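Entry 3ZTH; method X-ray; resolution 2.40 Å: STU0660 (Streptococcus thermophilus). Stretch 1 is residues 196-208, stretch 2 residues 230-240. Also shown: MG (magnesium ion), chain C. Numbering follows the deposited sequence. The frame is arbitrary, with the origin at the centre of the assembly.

Stretch 1 196-208: TEKYLIVLKNIDG
Stretch 2 (230-240) PNLTFILFPSD

Two neighbouring parallel strands make this contact, Tyr 199 to about Lys 204 and Leu 232 to about Phe 237. Their axes approach to 4.8 Å and their directions differ by 18°. Register is one to one: Tyr 199 lies beside Leu 232, Leu 200 beside Thr 233, Ile 201 beside Phe 234, Val 202 beside Ile 235 and Leu 203 beside Leu 236. The spacing is even: Tyr 199 CA is 5.0 Å from Leu 232 CA, and Val 202 CA is 4.8 Å from Ile 235 CA. Phi runs from -104° to -133° and psi from 112° to 154° over these ten residues.

The hydrogen bonds follow the parallel pattern. Odd-numbered residues of the first strand use both N and O; their partners lie on alternate residues of the second. Tyr 199 N donates to Asn 231 O (3.0 Å), and Tyr 199 O accepts from Thr 233 N (2.9 Å). Ile 201 N donates to Thr 233 O (2.8 Å), and Ile 201 O accepts from Ile 235 N (3.0 Å). Leu 203 N donates to Ile 235 O (2.9 Å), and Leu 203 O accepts from Phe 237 N at a longer 3.2 Å. Thr 233 and Ile 235 thus have both backbone groups satisfied across the contact. CA-H...O contacts supplement the ladder, such as Val 202 CA to Ile 235 O at 3.3 Å and Phe 234 CA to Ile 201 O at 3.3 Å.

Before the strands, a side chain extends the ladder. Asn 231 (chi1 54°, p) points toward the first stretch, and its ND2 donates to Glu 197 O at 2.9 Å with a nearly straight angle of 165°. Asn 231 therefore gives both its side-chain amide and its backbone carbonyl to the contact.

Beyond the strands, Asp 207 (chi1 -69°, m) points toward the second stretch. Its OD2 accepts two hydrogen bonds from Ser 239 (chi1 -44°, m): from N at 2.7 Å and from OG at 3.0 Å. One carboxylate oxygen thus satisfies both donors of Ser 239. Water 1 donates to Phe 237 O at 3.0 Å. It also accepts weak bonds from Asn 205 N at 2.9 Å and Asp 207 N at 3.4 Å, so it bridges the two stretches.

Side chains alternate between two faces. On one, Ile 201 (m, t) sets CG2 3.9 Å from Phe 234 CE1. Leu 203 (chi1 m, chi2 147°) places CD1 3.9 Å from the same Phe 234 CE1, while its CB is 3.7 Å from Leu 236 CD2. Leu 232 (t, p) brings CD1 to 3.9 Å from Tyr 199 CB. On the other face, Leu 200 (t, p) has CD1 3.9 Å from Ile 235 CD1. Val 202 (t) places CG1 3.8 Å from CE1 of Phe 237, at the edge of that ring.

Asp 240 does not touch the first stretch. Its OD2 binds the magnesium ion MG at 2.4 Å, with waters 2, 3 and 4 as further ligands.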

# COMPACT_ATOMS: atom_id res chain seq x y z
N THR A 196 -24.72 8.61 27.98
CA THR A 196 -25.94 9.39 27.80
C THR A 196 -26.08 9.82 26.35
O THR A 196 -27.11 10.36 25.95
CB THR A 196 -25.92 10.64 28.70
OG1 THR A 196 -25.96 10.22 30.07
CG2 THR A 196 -27.11 11.54 28.42
N GLU A 197 -25.04 9.57 25.55
CA GLU A 197 -25.05 9.96 24.14
C GLU A 197 -26.14 9.24 23.35
O GLU A 197 -26.49 8.10 23.63
CB GLU A 197 -23.68 9.71 23.51
CG GLU A 197 -22.59 10.59 24.11
CD GLU A 197 -21.24 10.40 23.45
OE1 GLU A 197 -20.75 9.25 23.41
OE2 GLU A 197 -20.66 11.41 22.98
N LYS A 198 -26.69 9.94 22.35
CA LYS A 198 -27.76 9.38 21.54
C LYS A 198 -27.33 8.26 20.60
O LYS A 198 -26.31 8.35 19.92
CB LYS A 198 -28.46 10.50 20.75
CG LYS A 198 -28.93 11.67 21.63
CD LYS A 198 -30.13 12.43 21.04
CE LYS A 198 -29.91 12.89 19.60
NZ LYS A 198 -28.80 13.88 19.44
N TYR A 199 -28.12 7.19 20.59
CA TYR A 199 -27.87 6.04 19.74
C TYR A 199 -29.05 5.79 18.82
O TYR A 199 -30.19 5.69 19.26
CB TYR A 199 -27.62 4.79 20.58
CG TYR A 199 -26.17 4.59 20.93
CD1 TYR A 199 -25.52 5.46 21.80
CD2 TYR A 199 -25.44 3.54 20.38
CE1 TYR A 199 -24.17 5.29 22.10
CE2 TYR A 199 -24.10 3.36 20.67
CZ TYR A 199 -23.46 4.24 21.53
OH TYR A 199 -22.13 4.08 21.80
N LEU A 200 -28.76 5.71 17.53
CA LEU A 200 -29.80 5.47 16.55
C LEU A 200 -29.48 4.14 15.88
O LEU A 200 -28.44 4.00 15.25
CB LEU A 200 -29.82 6.58 15.51
CG LEU A 200 -30.74 6.37 14.31
CD1 LEU A 200 -32.17 6.03 14.78
CD2 LEU A 200 -30.72 7.64 13.47
N ILE A 201 -30.37 3.17 16.04
CA ILE A 201 -30.16 1.86 15.47
C ILE A 201 -31.23 1.51 14.45
O ILE A 201 -32.42 1.51 14.76
CB ILE A 201 -30.13 0.80 16.59
CG1 ILE A 201 -29.04 1.19 17.60
CG2 ILE A 201 -29.88 -0.58 16.01
CD1 ILE A 201 -28.86 0.19 18.71
N VAL A 202 -30.79 1.21 13.23
CA VAL A 202 -31.68 0.85 12.13
C VAL A 202 -31.65 -0.65 11.87
O VAL A 202 -30.57 -1.23 11.75
CB VAL A 202 -31.26 1.57 10.83
CG1 VAL A 202 -32.00 0.99 9.65
CG2 VAL A 202 -31.53 3.04 10.94
N LEU A 203 -32.83 -1.26 11.75
CA LEU A 203 -32.92 -2.70 11.50
C LEU A 203 -33.84 -3.10 10.35
O LEU A 203 -35.05 -2.90 10.41
CB LEU A 203 -33.39 -3.42 12.76
CG LEU A 203 -32.36 -3.62 13.87
CD1 LEU A 203 -33.04 -3.56 15.23
CD2 LEU A 203 -31.69 -4.97 13.67
N LYS A 204 -33.28 -3.67 9.29
CA LYS A 204 -34.11 -4.12 8.19
C LYS A 204 -33.61 -5.47 7.70
O LYS A 204 -32.49 -5.86 8.00
CB LYS A 204 -34.12 -3.09 7.05
CG LYS A 204 -32.99 -3.18 6.05
CD LYS A 204 -33.25 -2.20 4.89
CE LYS A 204 -32.32 -2.45 3.69
NZ LYS A 204 -30.88 -2.17 3.98
N ASN A 205 -34.46 -6.19 6.97
CA ASN A 205 -34.14 -7.51 6.42
C ASN A 205 -34.14 -8.64 7.42
O ASN A 205 -33.93 -9.78 7.06
CB ASN A 205 -32.77 -7.49 5.73
CG ASN A 205 -32.67 -6.43 4.67
OD1 ASN A 205 -33.49 -6.37 3.76
ND2 ASN A 205 -31.66 -5.57 4.79
N ILE A 206 -34.37 -8.34 8.69
CA ILE A 206 -34.36 -9.39 9.71
C ILE A 206 -35.66 -10.19 9.82
O ILE A 206 -35.62 -11.38 10.12
CB ILE A 206 -34.01 -8.79 11.08
CG1 ILE A 206 -32.60 -8.19 11.01
CG2 ILE A 206 -34.07 -9.85 12.16
CD1 ILE A 206 -31.57 -9.14 10.41
N ASP A 207 -36.80 -9.54 9.59
CA ASP A 207 -38.09 -10.22 9.66
C ASP A 207 -38.09 -11.55 8.93
O ASP A 207 -38.70 -12.52 9.39
CB ASP A 207 -39.20 -9.36 9.05
CG ASP A 207 -39.51 -8.15 9.86
OD1 ASP A 207 -39.10 -8.12 11.04
OD2 ASP A 207 -40.17 -7.24 9.33
N GLY A 208 -37.44 -11.59 7.77
CA GLY A 208 -37.44 -12.81 7.00
C GLY A 208 -36.62 -13.93 7.59
O GLY A 208 -36.83 -15.09 7.23
N PRO A 230 -33.57 6.68 27.61
CA PRO A 230 -34.22 7.76 26.87
C PRO A 230 -33.44 8.13 25.61
O PRO A 230 -34.01 8.57 24.61
CB PRO A 230 -34.22 8.91 27.87
CG PRO A 230 -34.31 8.20 29.19
CD PRO A 230 -33.35 7.06 29.02
N ASN A 231 -32.14 7.92 25.67
CA ASN A 231 -31.24 8.27 24.58
C ASN A 231 -31.19 7.27 23.42
O ASN A 231 -30.41 7.44 22.49
CB ASN A 231 -29.83 8.48 25.14
CG ASN A 231 -29.34 7.30 25.97
OD1 ASN A 231 -30.10 6.70 26.73
ND2 ASN A 231 -28.07 6.95 25.82
N LEU A 232 -32.03 6.24 23.48
CA LEU A 232 -32.03 5.22 22.43
C LEU A 232 -33.19 5.32 21.45
O LEU A 232 -34.33 5.50 21.84
CB LEU A 232 -32.05 3.83 23.08
CG LEU A 232 -32.04 2.62 22.15
CD1 LEU A 232 -30.85 2.70 21.21
CD2 LEU A 232 -32.00 1.34 22.98
N THR A 233 -32.87 5.19 20.17
CA THR A 233 -33.89 5.25 19.12
C THR A 233 -33.72 4.12 18.10
O THR A 233 -32.62 3.85 17.61
CB THR A 233 -33.85 6.59 18.36
OG1 THR A 233 -34.20 7.66 19.24
CG2 THR A 233 -34.84 6.57 17.20
N PHE A 234 -34.84 3.47 17.81
CA PHE A 234 -34.87 2.37 16.85
C PHE A 234 -35.72 2.73 15.62
O PHE A 234 -36.79 3.33 15.74
CB PHE A 234 -35.49 1.13 17.52
CG PHE A 234 -34.51 0.31 18.31
CD1 PHE A 234 -33.65 -0.58 17.68
CD2 PHE A 234 -34.48 0.38 19.70
CE1 PHE A 234 -32.79 -1.39 18.42
CE2 PHE A 234 -33.62 -0.42 20.45
CZ PHE A 234 -32.78 -1.31 19.81
N ILE A 235 -35.23 2.39 14.43
CA ILE A 235 -35.97 2.60 13.19
C ILE A 235 -36.00 1.24 12.50
O ILE A 235 -34.96 0.74 12.07
CB ILE A 235 -35.28 3.59 12.23
CG1 ILE A 235 -35.34 5.00 12.79
CG2 ILE A 235 -36.01 3.58 10.89
CD1 ILE A 235 -34.70 6.05 11.86
N LEU A 236 -37.19 0.65 12.42
CA LEU A 236 -37.38 -0.67 11.81
C LEU A 236 -38.12 -0.57 10.46
O LEU A 236 -38.87 0.37 10.22
CB LEU A 236 -38.19 -1.56 12.76
CG LEU A 236 -37.82 -1.55 14.25
CD1 LEU A 236 -38.85 -2.34 15.05
CD2 LEU A 236 -36.43 -2.12 14.47
N PHE A 237 -37.89 -1.55 9.59
CA PHE A 237 -38.54 -1.63 8.28
C PHE A 237 -39.23 -3.00 8.25
O PHE A 237 -38.70 -3.96 7.66
CB PHE A 237 -37.52 -1.55 7.15
CG PHE A 237 -36.89 -0.20 7.00
CD1 PHE A 237 -35.84 0.19 7.83
CD2 PHE A 237 -37.35 0.69 6.03
CE1 PHE A 237 -35.25 1.44 7.70
CE2 PHE A 237 -36.76 1.94 5.89
CZ PHE A 237 -35.71 2.32 6.72
N PRO A 238 -40.39 -3.12 8.90
CA PRO A 238 -41.15 -4.38 8.96
C PRO A 238 -41.69 -4.85 7.62
O PRO A 238 -41.93 -4.04 6.72
CB PRO A 238 -42.28 -4.07 9.93
CG PRO A 238 -41.74 -2.96 10.77
CD PRO A 238 -41.02 -2.10 9.77
N SER A 239 -41.87 -6.16 7.50
CA SER A 239 -42.42 -6.78 6.30
C SER A 239 -43.91 -6.43 6.28
O SER A 239 -44.44 -5.87 7.23
CB SER A 239 -42.29 -8.30 6.38
OG SER A 239 -41.01 -8.67 6.84
N ASP A 240 -44.58 -6.78 5.19
CA ASP A 240 -46.00 -6.48 5.07
C ASP A 240 -46.92 -7.25 6.01
O ASP A 240 -48.02 -6.78 6.32
CB ASP A 240 -46.45 -6.74 3.63
CG ASP A 240 -45.85 -5.75 2.65
OD1 ASP A 240 -45.06 -4.89 3.07
OD2 ASP A 240 -46.19 -5.86 1.45
MG MG C . -45.08 -5.42 -0.66
O HOH W 1 -37.09 -6.49 8.11
O HOH W 2 -44.12 -5.11 -2.84
O HOH W 3 -44.29 -3.49 0.66
O HOH W 4 -46.80 -7.10 -1.16